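Local coordinates for protein 3-carboxy-cis,cis-muconate cycloisomerase (Acinetobacter calcoaceticus, PDB 1Q5N) that serves as an enzyme of the mainly helical fumarase/aspartase superfamily, assembled as a tetramer whose subunits contribute long helices to a shared central bundle, at residues T139-A144 and D443-E448; A42-I47 and G210-E215; S307-S312 and W328-E333. One frame throughout, in Å; residues are numbered along the deposited sequence.

Contact 1. Residues T139-A144 and D443-E448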
loop_
_atom_site.group_PDB
_atom_site.type_symbol
_atom_site.label_atom_id
_atom_site.label_comp_id
_atom_site.label_asym_id
_atom_site.label_seq_id
_atom_site.Cartn_x
_atom_site.Cartn_y
_atom_site.Cartn_z
ATOM N N THR A 139 -3.485 -15.995 28.528
ATOM C CA THR A 139 -2.270 -16.770 28.439
ATOM C C THR A 139 -1.010 -15.852 28.588
ATOM O O THR A 139 -0.088 -16.191 29.332
ATOM C CB THR A 139 -2.249 -17.544 27.130
ATOM O OG1 THR A 139 -3.461 -18.301 27.028
ATOM C CG2 THR A 139 -1.068 -18.476 27.065
ATOM N N ALA A 140 -0.975 -14.676 27.961
ATOM C CA ALA A 140 0.229 -13.868 28.118
ATOM C C ALA A 140 0.371 -13.414 29.574
ATOM O O ALA A 140 1.482 -13.379 30.093
ATOM C CB ALA A 140 0.221 -12.651 27.186
ATOM N N LEU A 141 -0.741 -13.063 30.232
ATOM C CA LEU A 141 -0.653 -12.614 31.622
ATOM C C LEU A 141 -0.111 -13.757 32.502
ATOM O O LEU A 141 0.741 -13.553 33.329
ATOM C CB LEU A 141 -2.014 -12.194 32.161
ATOM C CG LEU A 141 -2.722 -10.930 31.675
ATOM C CD1 LEU A 141 -4.198 -11.037 32.100
ATOM C CD2 LEU A 141 -2.067 -9.677 32.241
ATOM N N SER A 142 -0.603 -14.963 32.301
ATOM C CA SER A 142 -0.171 -16.098 33.094
ATOM C C SER A 142 1.336 -16.425 32.913
ATOM O O SER A 142 2.043 -16.683 33.888
ATOM C CB SER A 142 -1.056 -17.284 32.734
ATOM O OG SER A 142 -0.383 -18.488 33.009
ATOM N N GLN A 143 1.828 -16.374 31.669
ATOM C CA GLN A 143 3.230 -16.643 31.378
ATOM C C GLN A 143 4.072 -15.505 31.888
ATOM O O GLN A 143 5.189 -15.709 32.327
ATOM C CB GLN A 143 3.423 -16.801 29.866
ATOM C CG GLN A 143 2.649 -17.983 29.350
ATOM C CD GLN A 143 3.415 -19.289 29.496
ATOM O OE1 GLN A 143 3.965 -19.598 30.569
ATOM N NE2 GLN A 143 3.460 -20.067 28.409
ATOM N N ALA A 144 3.546 -14.293 31.842
ATOM C CA ALA A 144 4.325 -13.160 32.325
ATOM C C ALA A 144 4.678 -13.345 33.791
ATOM O O ALA A 144 5.775 -12.982 34.245
ATOM C CB ALA A 144 3.551 -11.847 32.145
ATOM N N ASP A 443 3.702 -5.704 37.612
ATOM C CA ASP A 443 2.562 -5.661 38.537
ATOM C C ASP A 443 1.469 -4.736 37.978
ATOM O O ASP A 443 0.274 -5.021 38.114
ATOM C CB ASP A 443 2.951 -5.123 39.936
ATOM C CG ASP A 443 3.782 -6.109 40.745
ATOM O OD1 ASP A 443 3.602 -7.339 40.590
ATOM O OD2 ASP A 443 4.614 -5.631 41.555
ATOM N N ALA A 444 1.894 -3.597 37.428
ATOM C CA ALA A 444 0.960 -2.641 36.863
ATOM C C ALA A 444 0.133 -3.317 35.761
ATOM O O ALA A 444 -1.096 -3.138 35.754
ATOM C CB ALA A 444 1.700 -1.398 36.339
ATOM N N VAL A 445 0.736 -4.133 34.869
ATOM C CA VAL A 445 -0.126 -4.747 33.873
ATOM C C VAL A 445 -0.977 -5.870 34.414
ATOM O O VAL A 445 -2.047 -6.116 33.869
ATOM C CB VAL A 445 0.585 -5.207 32.534
ATOM C CG1 VAL A 445 1.923 -4.579 32.390
ATOM C CG2 VAL A 445 0.537 -6.673 32.383
ATOM N N LEU A 446 -0.520 -6.555 35.463
ATOM C CA LEU A 446 -1.325 -7.617 36.078
ATOM C C LEU A 446 -2.553 -6.983 36.760
ATOM O O LEU A 446 -3.602 -7.595 36.853
ATOM C CB LEU A 446 -0.521 -8.407 37.107
ATOM C CG LEU A 446 0.509 -9.387 36.545
ATOM C CD1 LEU A 446 1.231 -10.083 37.687
ATOM C CD2 LEU A 446 -0.151 -10.393 35.663
ATOM N N GLN A 447 -2.432 -5.754 37.229
ATOM C CA GLN A 447 -3.587 -5.064 37.824
ATOM C C GLN A 447 -4.627 -4.527 36.828
ATOM O O GLN A 447 -5.820 -4.615 37.108
ATOM C CB GLN A 447 -3.149 -3.882 38.665
ATOM C CG GLN A 447 -2.764 -4.246 40.062
ATOM C CD GLN A 447 -2.406 -3.000 40.865
ATOM O OE1 GLN A 447 -3.275 -2.128 41.116
ATOM N NE2 GLN A 447 -1.115 -2.890 41.257
ATOM N N GLU A 448 -4.208 -3.948 35.693
ATOM C CA GLU A 448 -5.206 -3.435 34.761
ATOM C C GLU A 448 -6.144 -4.557 34.328
ATOM O O GLU A 448 -7.158 -4.305 33.689
ATOM C CB GLU A 448 -4.601 -2.673 33.543
ATOM C CG GLU A 448 -3.473 -3.328 32.745
ATOM C CD GLU A 448 -3.153 -2.633 31.366
ATOM O OE1 GLU A 448 -3.402 -1.418 31.184
ATOM O OE2 GLU A 448 -2.617 -3.320 30.465
#
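Leu-141 meets Val-445 and Leu-446 through one methyl group, and the contact is apolar on the side-chain level throughout. CD2 of Leu-141 lies 4.0 Å from CG2 of Val-445. The same Leu-141 CD2 also stands 4.0 Å from CD2 of Leu-446, so a single branch fills the angle between two consecutive residues of the other helix. Both leucines have the common helical shape, with CG beside the backbone N and CD1 extended. For Leu-141 (chi1 -70°, chi2 164°) this carries CD2 across the gap although the side chain does not start out pointing at the other helix. The helices pass closely, CA to CA 6.7 Å at Leu-141 and Leu-446, and leucine suits the place because its branch reaches past the neighbouring backbone to the next side chain. Val-445, by contrast, faces the partner directly and is short. Its chi1 of -16° is nearly eclipsed, which means either strain or a rotation poorly fixed by the data.

Methyl groups also approach backbone oxygens. Leu-141 CD2 is 3.9 Å from the carbonyl O of Val-445, and Leu-446 CD2 is 4.0 Å from the carbonyl O of Leu-141. These are plain packing contacts.

Charge enters at the border, where Asp-443 forms a salt bridge with Arg-148, whose side chain also packs on Leu-446. The apolar packing joins the C-terminal helix 438-447 to the last turns of the long helix 110-146, with Arg-148 just past the end of the latter. Helix 166-191 flanks helix 110-146 through Ala-140, Gln-143 and Ala-144, while Ala-227 and Cys-228 of the second subunit pack on Ala-444 and Val-445.

Contact 2. Residues A42-I47 and G210-E215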
loop_
_atom_site.group_PDB
_atom_site.type_symbol
_atom_site.label_atom_id
_atom_site.label_comp_id
_atom_site.label_asym_id
_atom_site.label_seq_id
_atom_site.Cartn_x
_atom_site.Cartn_y
_atom_site.Cartn_z
ATOM N N ALA A 42 -44.163 -7.140 7.784
ATOM C CA ALA A 42 -45.444 -7.732 8.192
ATOM C C ALA A 42 -45.818 -7.149 9.554
ATOM O O ALA A 42 -46.945 -6.753 9.797
ATOM C CB ALA A 42 -45.332 -9.273 8.283
ATOM N N GLN A 43 -44.843 -7.070 10.430
ATOM C CA GLN A 43 -45.062 -6.531 11.747
ATOM C C GLN A 43 -45.550 -5.059 11.808
ATOM O O GLN A 43 -46.126 -4.643 12.818
ATOM C CB GLN A 43 -43.775 -6.733 12.545
ATOM C CG GLN A 43 -43.620 -5.866 13.743
ATOM C CD GLN A 43 -42.304 -6.112 14.430
ATOM O OE1 GLN A 43 -41.817 -5.265 15.212
ATOM N NE2 GLN A 43 -41.709 -7.282 14.155
ATOM N N VAL A 44 -45.317 -4.259 10.769
ATOM C CA VAL A 44 -45.791 -2.871 10.792
ATOM C C VAL A 44 -46.876 -2.619 9.738
ATOM O O VAL A 44 -47.244 -1.472 9.469
ATOM C CB VAL A 44 -44.653 -1.848 10.543
ATOM C CG1 VAL A 44 -43.635 -1.926 11.648
ATOM C CG2 VAL A 44 -44.010 -2.089 9.179
ATOM N N GLY A 45 -47.362 -3.687 9.117
ATOM C CA GLY A 45 -48.400 -3.515 8.128
ATOM C C GLY A 45 -48.004 -3.412 6.667
ATOM O O GLY A 45 -48.848 -3.624 5.801
ATOM N N VAL A 46 -46.753 -3.112 6.349
ATOM C CA VAL A 46 -46.383 -2.993 4.938
ATOM C C VAL A 46 -46.660 -4.232 4.065
ATOM O O VAL A 46 -46.882 -4.096 2.871
ATOM C CB VAL A 46 -44.921 -2.550 4.802
ATOM C CG1 VAL A 46 -44.530 -2.421 3.322
ATOM C CG2 VAL A 46 -44.743 -1.227 5.546
ATOM N N ILE A 47 -46.603 -5.441 4.608
ATOM C CA ILE A 47 -46.968 -6.590 3.778
ATOM C C ILE A 47 -47.772 -7.505 4.684
ATOM O O ILE A 47 -47.651 -7.441 5.916
ATOM C CB ILE A 47 -45.769 -7.390 3.181
ATOM C CG1 ILE A 47 -45.025 -8.124 4.294
ATOM C CG2 ILE A 47 -44.893 -6.467 2.334
ATOM C CD1 ILE A 47 -44.015 -9.104 3.801
ATOM N N GLY A 210 -41.075 4.320 5.692
ATOM C CA GLY A 210 -39.654 4.029 5.742
ATOM C C GLY A 210 -38.968 3.906 7.099
ATOM O O GLY A 210 -38.338 2.859 7.394
ATOM N N SER A 211 -39.053 4.969 7.904
ATOM C CA SER A 211 -38.405 4.974 9.209
ATOM C C SER A 211 -38.933 3.861 10.134
ATOM O O SER A 211 -38.171 3.225 10.847
ATOM C CB SER A 211 -38.580 6.321 9.855
ATOM O OG SER A 211 -38.398 7.356 8.910
ATOM N N ILE A 212 -40.234 3.613 10.084
ATOM C CA ILE A 212 -40.870 2.569 10.884
ATOM C C ILE A 212 -40.285 1.206 10.464
ATOM O O ILE A 212 -39.933 0.366 11.319
ATOM C CB ILE A 212 -42.410 2.592 10.624
ATOM C CG1 ILE A 212 -42.981 3.966 11.016
ATOM C CG2 ILE A 212 -43.061 1.420 11.216
ATOM C CD1 ILE A 212 -42.785 5.125 9.816
ATOM N N VAL A 213 -40.176 0.961 9.159
ATOM C CA VAL A 213 -39.633 -0.317 8.728
ATOM C C VAL A 213 -38.129 -0.539 9.069
ATOM O O VAL A 213 -37.736 -1.645 9.425
ATOM C CB VAL A 213 -39.821 -0.534 7.238
ATOM C CG1 VAL A 213 -39.114 -1.815 6.821
ATOM C CG2 VAL A 213 -41.309 -0.657 6.916
ATOM N N VAL A 214 -37.298 0.500 8.996
ATOM C CA VAL A 214 -35.868 0.352 9.281
ATOM C C VAL A 214 -35.706 0.003 10.745
ATOM O O VAL A 214 -34.899 -0.864 11.117
ATOM C CB VAL A 214 -35.070 1.664 8.990
ATOM C CG1 VAL A 214 -33.571 1.453 9.240
ATOM C CG2 VAL A 214 -35.266 2.053 7.555
ATOM N N GLU A 215 -36.482 0.671 11.585
ATOM C CA GLU A 215 -36.411 0.423 13.003
ATOM C C GLU A 215 -36.705 -1.043 13.348
ATOM O O GLU A 215 -35.965 -1.676 14.106
ATOM C CB GLU A 215 -37.369 1.361 13.697
ATOM C CG GLU A 215 -37.576 1.087 15.153
ATOM C CD GLU A 215 -38.616 2.032 15.704
ATOM O OE1 GLU A 215 -39.764 2.022 15.165
ATOM O OE2 GLU A 215 -38.281 2.794 16.644
#
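Next to Ile-212, whose methyl touches Val-44, the hydroxyl OG of Ser-211 is gripped by two groups of the second subunit, OD2 of Asp-440 and ND2 of Asn-437. A serine can serve both an acid and an amide because its one oxygen donates and accepts. Ser-211 thus faces the neighbouring chain, while the next two residues turn to the segment 42-47 of their own chain.

There the meeting is between beta-branched side chains. CG1 of Val-44 lies only 3.4 Å from CG2 of Ile-212, tighter than usual for two methyls, and CB of Val-44 is 3.7 Å from the same atom. With chi1 of -60°, Ile-212 places CG1 beside its own backbone N and swings the longer branch off the contact, so that the short CG2 does the touching. Val-44 uses its other methyl as well, CG2 meeting CG2 of Val-213 at 3.8 Å with the side chains nearly at right angles.

In fold terms, the chain leaving the C-terminal end of helix 23-43 packs on the first turns of helix 210-221. Gly-45 makes the exit possible: at its phi of 95° a CB would jam against the carbonyl O of Val-44, which calls for glycine. Its N still reaches O of Ala-42 at 3.2 Å. The turn brings Val-46 round to the same target as Val-44, and its CG2 lies 3.7 Å from CG2 of Val-213. Val-213 has CG2 beside its backbone N (chi1 174°), which puts this methyl between the two valines.

Gln-41 packs on Val-46 and Val-213 alike, and Trp-106 touches Val-46. Beyond this packing, NE2 of Gln-43 is hydrogen-bonded to OE1 of Gln-220.

Contact 3. Residues S307-S312 and W328-E333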
loop_
_atom_site.group_PDB
_atom_site.type_symbol
_atom_site.label_atom_id
_atom_site.label_comp_id
_atom_site.label_asym_id
_atom_site.label_seq_id
_atom_site.Cartn_x
_atom_site.Cartn_y
_atom_site.Cartn_z
ATOM N N SER A 307 -4.256 -0.508 2.556
ATOM C CA SER A 307 -4.179 0.518 1.524
ATOM C C SER A 307 -5.465 0.425 0.676
ATOM O O SER A 307 -6.140 1.414 0.411
ATOM C CB SER A 307 -2.934 0.306 0.660
ATOM O OG SER A 307 -3.162 0.673 -0.689
ATOM N N SER A 308 -5.827 -0.791 0.311
ATOM C CA SER A 308 -7.010 -1.017 -0.472
ATOM C C SER A 308 -8.377 -0.585 0.165
ATOM O O SER A 308 -9.213 0.081 -0.490
ATOM C CB SER A 308 -7.079 -2.496 -0.835
ATOM O OG SER A 308 -8.234 -2.732 -1.584
ATOM N N ILE A 309 -8.576 -0.958 1.430
ATOM C CA ILE A 309 -9.793 -0.692 2.132
ATOM C C ILE A 309 -9.914 0.839 2.301
ATOM O O ILE A 309 -11.019 1.382 2.140
ATOM C CB ILE A 309 -9.805 -1.572 3.443
ATOM C CG1 ILE A 309 -11.171 -2.225 3.614
ATOM C CG2 ILE A 309 -9.475 -0.806 4.618
ATOM C CD1 ILE A 309 -12.232 -1.253 3.517
ATOM N N TYR A 310 -8.800 1.538 2.574
ATOM C CA TYR A 310 -8.824 2.997 2.655
ATOM C C TYR A 310 -9.109 3.665 1.291
ATOM O O TYR A 310 -9.841 4.651 1.260
ATOM C CB TYR A 310 -7.517 3.534 3.224
ATOM C CG TYR A 310 -7.529 3.586 4.749
ATOM C CD1 TYR A 310 -8.128 4.659 5.438
ATOM C CD2 TYR A 310 -6.993 2.518 5.508
ATOM C CE1 TYR A 310 -8.200 4.665 6.827
ATOM C CE2 TYR A 310 -7.067 2.519 6.902
ATOM C CZ TYR A 310 -7.659 3.581 7.549
ATOM O OH TYR A 310 -7.695 3.552 8.909
ATOM N N GLN A 311 -8.537 3.170 0.179
ATOM C CA GLN A 311 -8.875 3.757 -1.128
ATOM C C GLN A 311 -10.403 3.551 -1.367
ATOM O O GLN A 311 -11.040 4.379 -1.979
ATOM C CB GLN A 311 -8.215 3.056 -2.317
ATOM C CG GLN A 311 -6.759 3.178 -2.563
ATOM C CD GLN A 311 -6.380 2.225 -3.737
ATOM O OE1 GLN A 311 -6.874 2.427 -4.859
ATOM N NE2 GLN A 311 -5.546 1.181 -3.469
ATOM N N SER A 312 -10.976 2.438 -0.907
ATOM C CA SER A 312 -12.386 2.198 -1.103
ATOM C C SER A 312 -13.359 3.221 -0.497
ATOM O O SER A 312 -14.562 3.150 -0.748
ATOM C CB SER A 312 -12.768 0.793 -0.628
ATOM O OG SER A 312 -12.502 -0.145 -1.655
ATOM N N TRP A 328 -15.486 -6.253 -1.274
ATOM C CA TRP A 328 -15.896 -7.643 -1.178
ATOM C C TRP A 328 -14.699 -8.571 -1.186
ATOM O O TRP A 328 -14.818 -9.714 -0.750
ATOM C CB TRP A 328 -16.851 -8.047 -2.323
ATOM C CG TRP A 328 -18.018 -7.145 -2.525
ATOM C CD1 TRP A 328 -18.637 -6.333 -1.579
ATOM C CD2 TRP A 328 -18.722 -6.939 -3.749
ATOM N NE1 TRP A 328 -19.678 -5.644 -2.158
ATOM C CE2 TRP A 328 -19.753 -5.989 -3.486
ATOM C CE3 TRP A 328 -18.583 -7.454 -5.053
ATOM C CZ2 TRP A 328 -20.638 -5.555 -4.476
ATOM C CZ3 TRP A 328 -19.472 -7.021 -6.049
ATOM C CH2 TRP A 328 -20.481 -6.079 -5.756
ATOM N N LEU A 329 -13.574 -8.114 -1.737
ATOM C CA LEU A 329 -12.380 -8.933 -1.774
ATOM C C LEU A 329 -11.446 -8.649 -0.603
ATOM O O LEU A 329 -10.835 -9.549 -0.078
ATOM C CB LEU A 329 -11.588 -8.682 -3.056
ATOM C CG LEU A 329 -12.299 -9.209 -4.317
ATOM C CD1 LEU A 329 -11.528 -8.795 -5.545
ATOM C CD2 LEU A 329 -12.429 -10.717 -4.279
ATOM N N SER A 330 -11.341 -7.401 -0.167
ATOM C CA SER A 330 -10.380 -7.121 0.869
ATOM C C SER A 330 -10.792 -7.409 2.310
ATOM O O SER A 330 -10.021 -8.023 3.041
ATOM C CB SER A 330 -9.924 -5.662 0.730
ATOM O OG SER A 330 -11.008 -4.797 1.068
ATOM N N LEU A 331 -11.989 -6.955 2.716
ATOM C CA LEU A 331 -12.457 -7.149 4.087
ATOM C C LEU A 331 -12.389 -8.601 4.547
ATOM O O LEU A 331 -11.801 -8.888 5.589
ATOM C CB LEU A 331 -13.873 -6.580 4.303
ATOM C CG LEU A 331 -14.394 -6.608 5.773
ATOM C CD1 LEU A 331 -13.545 -5.711 6.679
ATOM C CD2 LEU A 331 -15.849 -6.133 5.863
ATOM N N PRO A 332 -12.950 -9.537 3.770
ATOM C CA PRO A 332 -12.862 -10.927 4.254
ATOM C C PRO A 332 -11.389 -11.399 4.436
ATOM O O PRO A 332 -11.074 -12.110 5.399
ATOM C CB PRO A 332 -13.598 -11.752 3.153
ATOM C CG PRO A 332 -14.485 -10.716 2.463
ATOM C CD PRO A 332 -13.624 -9.462 2.453
ATOM N N GLU A 333 -10.505 -11.033 3.505
ATOM C CA GLU A 333 -9.109 -11.474 3.596
ATOM C C GLU A 333 -8.483 -10.942 4.893
ATOM O O GLU A 333 -7.768 -11.684 5.565
ATOM C CB GLU A 333 -8.348 -11.008 2.358
ATOM C CG GLU A 333 -6.910 -11.481 2.160
ATOM C CD GLU A 333 -6.792 -12.942 1.774
ATOM O OE1 GLU A 333 -7.829 -13.495 1.334
ATOM O OE2 GLU A 333 -5.681 -13.551 1.888
HETATM O O HOH W 1 -10.996 -2.435 -0.632
#
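No flat group comes between Ile-309 and Ser-330, the closest pair here; the rings belong to the surroundings. The indole of Trp-328 makes an edge-to-face pair with Trp-324 and meets the ring of His-325 at about 40°, while the phenol of Tyr-310 packs against Val-238 and Ser-242 of helix 235-261.

Between the helices, the small Ser-308 and Ser-330 allow a close approach, with Ile-309 packing beside them. CG1 of Ile-309 rests 3.6 Å from OG of Ser-330, and OG of Ser-308 is 4.1 Å from CB of Ser-330. The hydroxyl of Ser-330 lies between its own backbone N and carbonyl carbon (chi1 69°), which directs it at the other helix.

This buried oxygen is satisfied by a water held by three serines. The water is 2.9 Å from OG of both Ser-330 and Ser-308, and it donates to OG of Ser-312 at 2.9 Å. Ser-308 and Ser-330 are small enough for helix packing yet able to anchor the water, which Ser-312 holds from the loop. Ser-308 OG has a further, stronger partner, ND2 of Asn-300 of the third subunit, and Ser-312 OG is bonded to O of Ala-323.

Helix 323-351 is kinked here, lacking bonds to the turn before at the N of Leu-329 and of Pro-332; the proline has no N-H to give. Helices 290-311 and 323-351 are joined near the loop that connects them. Helix 235-261 covers Ile-309 through Ile-237 and Ala-241, helix 110-146 touches Leu-331, and in the central bundle Ser-307 OG is hydrogen-bonded to Ser-307 OG of the fourth subunit.

Overall arrangement
From the N terminus, helix 23-43 ends in the first half of contact 2, and after several shorter helices the chain enters the long helix 110-146, where contact 1 opens. Contact 2 closes next, at the start of helix 210-221, so the two loops cross. Contact 3 follows as a short loop between the consecutive helices 290-311 and 323-351, lying wholly within the span that contact 1 completes when the C-terminal helix 438-447 returns. Contacts 1 and 3 lie on opposite sides of the chain's centre, and contacts 1 and 2 are about 50 Å apart between centres. Together they tie one end of the elongated subunit, its bundle and its C-terminal helix, each beside the second subunit.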